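Local coordinates for magnetosome membrane protein MamB, putative Co/Zn/Cd cation transporter. Cation diffusion facilitator family (PDB 6QFJ), which probably transports divalent metal cations across the magnetosome membrane as a cation diffusion facilitator, the piece here being its C-terminal domain, at residues A[18-23]-A[57-62]. Residues are numbered along the deposited sequence; the frame is centred on the assembly and turned at random.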
ATOM      1  N   PRO A  18       5.408   2.296  10.548  1.00 26.68           N
ATOM      2  CA  PRO A  18       6.566   3.179  10.611  1.00 28.52           C
ATOM      3  C   PRO A  18       7.530   3.190   9.395  1.00 29.34           C
ATOM      4  O   PRO A  18       8.203   4.203   9.169  1.00 30.94           O
ATOM      5  CB  PRO A  18       7.313   2.764  11.873  1.00 29.81           C
ATOM      6  CG  PRO A  18       6.846   1.373  12.149  1.00 32.41           C
ATOM      7  CD  PRO A  18       5.415   1.281  11.625  1.00 29.81           C
ATOM      8  N   SER A  19       7.597   2.130   8.615  1.00 29.48           N
ATOM      9  CA  SER A  19       8.499   2.143   7.448  1.00 30.85           C
ATOM     10  C   SER A  19       8.026   3.024   6.253  1.00 30.58           C
ATOM     11  O   SER A  19       8.763   3.249   5.276  1.00 35.51           O
ATOM     12  CB  SER A  19       8.719   0.703   6.987  1.00 27.64           C
ATOM     13  OG  SER A  19       7.517   0.115   6.561  1.00 30.72           O
ATOM     14  N   ILE A  20       6.817   3.537   6.367  1.00 30.90           N
ATOM     15  CA  ILE A  20       6.150   4.279   5.313  1.00 31.05           C
ATOM     16  C   ILE A  20       6.026   5.699   5.762  1.00 32.12           C
ATOM     17  O   ILE A  20       5.476   5.963   6.835  1.00 31.54           O
ATOM     18  CB  ILE A  20       4.748   3.672   5.042  1.00 31.20           C
ATOM     19  CG1 ILE A  20       4.965   2.321   4.363  1.00 33.55           C
ATOM     20  CG2 ILE A  20       3.860   4.554   4.193  1.00 29.65           C
ATOM     21  CD1 ILE A  20       3.722   1.456   4.399  1.00 34.55           C
ATOM     22  N   SER A  21       6.519   6.650   4.951  1.00 27.32           N
ATOM     23  CA  SER A  21       6.402   8.092   5.333  1.00 29.58           C
ATOM     24  C   SER A  21       4.984   8.603   5.156  1.00 30.35           C
ATOM     25  O   SER A  21       4.469   9.342   5.943  1.00 32.01           O
ATOM     26  CB  SER A  21       7.379   8.945   4.481  1.00 29.24           C
ATOM     27  OG  SER A  21       8.662   8.310   4.487  1.00 30.22           O
ATOM     28  N   ASP A  22       4.324   8.187   4.114  1.00 34.80           N
ATOM     29  CA  ASP A  22       2.940   8.656   3.821  1.00 34.40           C
ATOM     30  C   ASP A  22       2.359   7.813   2.690  1.00 30.85           C
ATOM     31  O   ASP A  22       3.100   7.164   1.939  1.00 31.18           O
ATOM     32  CB  ASP A  22       2.966  10.127   3.299  1.00 39.26           C
ATOM     33  CG  ASP A  22       2.838  11.137   4.413  1.00 46.61           C
ATOM     34  OD1 ASP A  22       1.972  10.993   5.282  1.00 54.46           O
ATOM     35  OD2 ASP A  22       3.631  12.104   4.461  1.00 60.81           O
ATOM     36  N   VAL A  23       1.051   7.838   2.582  1.00 31.62           N
ATOM     37  CA  VAL A  23       0.320   7.203   1.504  1.00 32.91           C
ATOM     38  C   VAL A  23       0.192   8.233   0.410  1.00 34.59           C
ATOM     39  O   VAL A  23      -0.308   9.319   0.651  1.00 36.67           O
ATOM     40  CB  VAL A  23      -1.082   6.763   1.944  1.00 34.47           C
ATOM     41  CG1 VAL A  23      -1.842   6.150   0.764  1.00 37.79           C
ATOM     42  CG2 VAL A  23      -0.933   5.753   3.031  1.00 37.75           C
ATOM     43  N   LYS A  57       6.621  -6.150   0.451  1.00 29.05           N
ATOM     44  CA  LYS A  57       6.165  -7.360   1.126  1.00 35.31           C
ATOM     45  C   LYS A  57       5.262  -7.065   2.327  1.00 32.92           C
ATOM     46  O   LYS A  57       4.207  -7.733   2.519  1.00 27.39           O
ATOM     47  CB  LYS A  57       7.382  -8.251   1.508  1.00 41.48           C
ATOM     48  CG  LYS A  57       8.094  -8.831   0.233  1.00 52.54           C
ATOM     49  CD  LYS A  57       7.636 -10.235  -0.115  1.00 68.81           C
ATOM     50  CE  LYS A  57       6.401 -10.227  -1.005  1.00 78.40           C
ATOM     51  NZ  LYS A  57       5.623 -11.510  -1.028  1.00 79.48           N
ATOM     52  N   GLU A  58       5.651  -6.085   3.176  1.00 28.38           N
ATOM     53  CA  GLU A  58       4.740  -5.680   4.315  1.00 28.54           C
ATOM     54  C   GLU A  58       3.437  -5.166   3.864  1.00 25.31           C
ATOM     55  O   GLU A  58       2.375  -5.471   4.461  1.00 28.24           O
ATOM     56  CB  GLU A  58       5.357  -4.573   5.231  1.00 31.14           C
ATOM     57  CG  GLU A  58       6.332  -5.057   6.296  1.00 40.86           C
ATOM     58  CD  GLU A  58       6.835  -3.929   7.296  1.00 50.01           C
ATOM     59  OE1 GLU A  58       6.569  -2.715   7.014  1.00 45.44           O
ATOM     60  OE2 GLU A  58       7.432  -4.264   8.388  1.00 55.29           O
ATOM     61  N   VAL A  59       3.459  -4.337   2.807  1.00 24.08           N
ATOM     62  CA  VAL A  59       2.188  -3.824   2.285  1.00 26.00           C
ATOM     63  C   VAL A  59       1.266  -4.899   1.750  1.00 24.98           C
ATOM     64  O   VAL A  59       0.035  -4.921   1.956  1.00 23.20           O
ATOM     65  CB  VAL A  59       2.401  -2.799   1.154  1.00 28.33           C
ATOM     66  CG1 VAL A  59       1.088  -2.448   0.476  1.00 27.96           C
ATOM     67  CG2 VAL A  59       3.033  -1.612   1.742  1.00 30.82           C
ATOM     68  N   ASN A  60       1.870  -5.844   1.097  1.00 27.77           N
ATOM     69  CA  ASN A  60       1.141  -6.965   0.544  1.00 27.73           C
ATOM     70  C   ASN A  60       0.500  -7.805   1.678  1.00 28.55           C
ATOM     71  O   ASN A  60      -0.655  -8.205   1.584  1.00 29.78           O
ATOM     72  CB  ASN A  60       2.140  -7.865  -0.195  1.00 30.29           C
ATOM     73  CG  ASN A  60       1.459  -8.988  -0.966  1.00 37.72           C
ATOM     74  OD1 ASN A  60       1.527 -10.147  -0.567  1.00 44.22           O
ATOM     75  ND2 ASN A  60       0.861  -8.662  -2.082  1.00 43.60           N
ATOM     76  N   GLN A  61       1.251  -8.032   2.748  1.00 25.47           N
ATOM     77  CA  GLN A  61       0.753  -8.758   3.912  1.00 23.57           C
ATOM     78  C   GLN A  61      -0.456  -8.038   4.492  1.00 23.62           C
ATOM     79  O   GLN A  61      -1.488  -8.634   4.794  1.00 21.80           O
ATOM     80  CB  GLN A  61       1.910  -8.828   4.930  1.00 24.83           C
ATOM     81  CG  GLN A  61       1.607  -9.655   6.195  1.00 26.16           C
ATOM     82  CD  GLN A  61       0.685  -9.009   7.170  1.00 25.96           C
ATOM     83  OE1 GLN A  61       0.792  -7.824   7.489  1.00 25.36           O
ATOM     84  NE2 GLN A  61      -0.283  -9.807   7.684  1.00 28.46           N
ATOM     85  N   ILE A  62      -0.355  -6.739   4.618  1.00 23.72           N
ATOM     86  CA  ILE A  62      -1.504  -5.963   5.162  1.00 24.05           C
ATOM     87  C   ILE A  62      -2.744  -6.140   4.375  1.00 24.39           C
ATOM     88  O   ILE A  62      -3.809  -6.483   4.910  1.00 27.23           O
ATOM     89  CB  ILE A  62      -1.120  -4.471   5.277  1.00 24.45           C
ATOM     90  CG1 ILE A  62      -0.039  -4.322   6.312  1.00 24.78           C
ATOM     91  CG2 ILE A  62      -2.334  -3.640   5.616  1.00 23.18           C
ATOM     92  CD1 ILE A  62       0.672  -2.993   6.325  1.00 27.37           C
TER
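In the C-terminal alpha-beta domain of this cation diffusion facilitator protein, the connection from helix 2-15 to strand 22-31 meets helix 49-66, with Ser19 and Ile20 facing Glu58 and Val59. The fold is an alpha-beta-beta-alpha-beta domain, with both helices on one face of a three-stranded mixed sheet. The contact is small, burying 107 Å² in all. It has a polar outer part and an apolar inner part.

Outside, Ser19 OG donates a hydrogen bond to Glu58 OE1 at 3.0 Å. The hydroxyl comes to the syn side of the carboxylate, 25° out of its plane. Ser19 CB points toward the helix, and chi1 of 63° turns OG on toward the carboxylate. Glu58 reaches across from the helix: its straight chain carries the carboxylate out to the serine. The Glu58 side chain also touches Thr17. An alanine in place of Ser19 would probably leave Glu58 OE1 without this donor and its carboxylate freer to swing away from the turn.

Inside, Ile20 and Val59 are both buried, and their side chains cross at about a right angle. Both also pack on Leu41 of the middle strand, so they join the layer between helices and sheet. Leu14 of helix 2-15 touches Ile20, and Val75 of strand 71-79 touches Val59. Just beyond, the backbones of Ser21 and Asp22 pair with Tyr42, a classic beta bulge where strand 22-31 begins. Ile20 CA and Val59 CA are 9.5 Å apart, and their side chains bridge the distance: the delta methyl Ile20 CD1 lies 4.1 Å from Val59 CG2.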